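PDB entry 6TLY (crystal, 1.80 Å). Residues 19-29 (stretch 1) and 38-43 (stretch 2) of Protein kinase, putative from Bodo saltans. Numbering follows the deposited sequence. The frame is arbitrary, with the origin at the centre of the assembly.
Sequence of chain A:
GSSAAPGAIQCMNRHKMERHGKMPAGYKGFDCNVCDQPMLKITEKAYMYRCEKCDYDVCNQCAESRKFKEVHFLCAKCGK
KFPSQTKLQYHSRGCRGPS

Stretch 1 19-29: RHGKMPAGYKG
Stretch 2, residues 38-43: PMLKIT

Residues 19-29 and 38-43 pack along a modest interface of 434 Å², both sides summed, centred on Ile-42. Stretch 1 leaves a strand at His-20 (phi/psi -114/108) and continues as loop; stretch 2 is strand at Pro-38 and Met-39, then loop. The register runs antiparallel, with CA atoms of Met-23 and Ile-42 5.8 Å apart and those of Gly-29 and Leu-40 4.4 Å apart.

Ile-42 (-94/122; chi1 -68°, m; chi2 164°, t) points toward stretch 1 and is buried. Its CG2 lies 3.5 Å from Gly-21 O and its CD1 3.7 Å from Lys-22 O, while CD1 also packs 3.9 Å from Tyr-27 CE1. A branched aliphatic side chain thus meets both backbone and ring.

Met-23 (-107/132) also points toward its partner. The off-well chi1 (-109°) sets CG 3.7 Å from Ile-42 CB, chi2 (-173°, t) places SD to accept a weak, nearly linear hydrogen bond from Ile-42 N (3.5 Å, 171°), and chi3 (-55°, m) sets CE 3.9 Å from Lys-41 CG. Lys-41, whose CA-to-CB bond points away, is t at chi1 (155°) and chi2 (174°), bends at chi3 (67°, p) and returns to t at chi4.

Tyr-27 (-75/109; chi1 175°, t; chi2 84°) has its CA-to-CB bond toward stretch 2, and its ring reaches Met-39, Leu-40 and Ile-42. Leu-40 O approaches the ring edge, 3.4 Å from Tyr-27 CE2, and Tyr-27 OH stands 3.3 Å from Met-39 O. Met-39 is m at all three chi angles, its end leading away from stretch 1.

Gly-29 (79/-172) brings CA to 3.2 Å from Met-39 O; a CB here would clash with that oxygen, and the positive phi also favours glycine. Leu-40 (m, t) points away.

Water completes the contact: one molecule donates to Tyr-27 O (2.8 Å) and Leu-40 O (2.9 Å), another to Ile-42 O (2.6 Å) and weakly to Gly-21 O (3.3 Å).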

# COMPACT_ATOMS: atom_id res chain seq x y z
N ARG A 19 -2.35 4.12 -10.04
CA ARG A 19 -3.82 4.02 -9.97
C ARG A 19 -4.25 2.83 -10.83
O ARG A 19 -3.76 2.70 -11.95
CB ARG A 19 -4.47 5.32 -10.45
CG ARG A 19 -5.98 5.31 -10.44
CD ARG A 19 -6.62 6.63 -10.82
NE ARG A 19 -6.20 6.98 -12.16
CZ ARG A 19 -6.81 6.59 -13.26
NH1 ARG A 19 -7.92 5.89 -13.21
NH2 ARG A 19 -6.31 6.94 -14.42
N HIS A 20 -5.11 1.97 -10.28
CA HIS A 20 -5.67 0.84 -11.02
C HIS A 20 -7.17 1.08 -11.16
O HIS A 20 -7.92 1.05 -10.17
CB HIS A 20 -5.37 -0.49 -10.32
CG HIS A 20 -3.91 -0.82 -10.31
ND1 HIS A 20 -3.31 -1.50 -11.36
CD2 HIS A 20 -2.96 -0.51 -9.39
CE1 HIS A 20 -2.03 -1.61 -11.03
NE2 HIS A 20 -1.77 -1.03 -9.86
N GLY A 21 -7.58 1.40 -12.37
CA GLY A 21 -8.97 1.68 -12.67
C GLY A 21 -9.70 0.56 -13.38
O GLY A 21 -10.91 0.66 -13.60
N LYS A 22 -8.98 -0.50 -13.69
CA LYS A 22 -9.53 -1.69 -14.36
C LYS A 22 -9.15 -2.93 -13.55
O LYS A 22 -8.18 -2.89 -12.82
CB LYS A 22 -9.06 -1.78 -15.82
N MET A 23 -9.92 -3.99 -13.71
CA MET A 23 -9.67 -5.23 -12.96
C MET A 23 -9.08 -6.32 -13.85
O MET A 23 -9.64 -6.61 -14.90
CB MET A 23 -10.99 -5.76 -12.43
CG MET A 23 -11.10 -5.60 -10.96
SD MET A 23 -12.57 -6.41 -10.51
CE MET A 23 -13.76 -5.59 -11.55
N PRO A 24 -8.01 -7.01 -13.43
CA PRO A 24 -7.48 -8.12 -14.20
C PRO A 24 -8.32 -9.36 -13.87
O PRO A 24 -9.07 -9.37 -12.96
CB PRO A 24 -6.11 -8.38 -13.58
CG PRO A 24 -6.28 -7.93 -12.16
CD PRO A 24 -7.26 -6.78 -12.20
N ALA A 25 -8.11 -10.42 -14.63
CA ALA A 25 -8.77 -11.69 -14.29
C ALA A 25 -8.07 -12.28 -13.06
O ALA A 25 -6.90 -12.00 -12.83
CB ALA A 25 -8.72 -12.62 -15.45
N GLY A 26 -8.78 -13.11 -12.31
CA GLY A 26 -8.24 -13.69 -11.09
C GLY A 26 -8.07 -12.67 -9.97
O GLY A 26 -7.31 -12.91 -9.04
N TYR A 27 -8.80 -11.55 -10.02
CA TYR A 27 -8.66 -10.46 -9.01
C TYR A 27 -9.33 -10.83 -7.68
O TYR A 27 -10.52 -10.86 -7.61
CB TYR A 27 -9.15 -9.13 -9.60
CG TYR A 27 -9.18 -7.98 -8.62
CD1 TYR A 27 -8.06 -7.23 -8.36
CD2 TYR A 27 -10.34 -7.66 -7.95
CE1 TYR A 27 -8.09 -6.18 -7.45
CE2 TYR A 27 -10.39 -6.63 -7.04
CZ TYR A 27 -9.26 -5.88 -6.79
OH TYR A 27 -9.33 -4.86 -5.88
N LYS A 28 -8.55 -11.09 -6.63
CA LYS A 28 -9.11 -11.44 -5.32
C LYS A 28 -9.53 -10.22 -4.47
O LYS A 28 -10.25 -10.38 -3.49
CB LYS A 28 -8.10 -12.29 -4.52
N GLY A 29 -9.07 -9.04 -4.84
CA GLY A 29 -9.39 -7.85 -4.08
C GLY A 29 -8.52 -7.73 -2.84
O GLY A 29 -7.59 -8.52 -2.64
N PRO A 38 -13.50 -3.31 2.45
CA PRO A 38 -13.26 -4.36 1.46
C PRO A 38 -13.40 -3.80 0.05
O PRO A 38 -14.33 -3.07 -0.25
CB PRO A 38 -14.35 -5.41 1.75
CG PRO A 38 -15.44 -4.64 2.36
CD PRO A 38 -14.82 -3.47 3.11
N MET A 39 -12.44 -4.12 -0.80
CA MET A 39 -12.43 -3.66 -2.18
C MET A 39 -12.38 -4.94 -3.01
O MET A 39 -11.31 -5.47 -3.29
CB MET A 39 -11.20 -2.77 -2.44
CG MET A 39 -11.17 -1.52 -1.56
SD MET A 39 -12.43 -0.28 -2.01
CE MET A 39 -11.97 0.04 -3.65
N LEU A 40 -13.55 -5.50 -3.31
CA LEU A 40 -13.65 -6.78 -4.05
C LEU A 40 -13.81 -6.55 -5.57
O LEU A 40 -13.60 -7.48 -6.31
CB LEU A 40 -14.81 -7.59 -3.48
CG LEU A 40 -14.84 -7.71 -1.96
CD1 LEU A 40 -16.12 -8.36 -1.49
CD2 LEU A 40 -13.65 -8.49 -1.48
N LYS A 41 -14.27 -5.37 -5.97
CA LYS A 41 -14.47 -5.10 -7.40
C LYS A 41 -14.01 -3.67 -7.69
O LYS A 41 -14.35 -2.78 -6.91
CB LYS A 41 -15.94 -5.36 -7.74
CG LYS A 41 -16.49 -4.62 -8.92
CD LYS A 41 -17.89 -5.02 -9.27
CE LYS A 41 -18.88 -4.63 -8.21
NZ LYS A 41 -20.23 -4.42 -8.78
N ILE A 42 -13.30 -3.47 -8.80
CA ILE A 42 -12.83 -2.11 -9.18
C ILE A 42 -13.86 -1.50 -10.13
O ILE A 42 -14.14 -2.10 -11.12
CB ILE A 42 -11.41 -2.12 -9.76
CG1 ILE A 42 -10.37 -2.48 -8.71
CG2 ILE A 42 -11.12 -0.78 -10.42
CD1 ILE A 42 -9.04 -2.87 -9.27
N THR A 43 -14.40 -0.37 -9.75
CA THR A 43 -15.42 0.37 -10.52
C THR A 43 -15.00 1.88 -10.62
O THR A 43 -14.02 2.29 -10.02
CB THR A 43 -16.81 0.22 -9.84
OG1 THR A 43 -16.87 1.02 -8.64
CG2 THR A 43 -17.19 -1.23 -9.54
O HOH W 1 -13.36 -1.60 -13.52
O HOH W 2 -12.12 3.01 -12.34
O HOH W 3 -12.73 -10.19 -5.95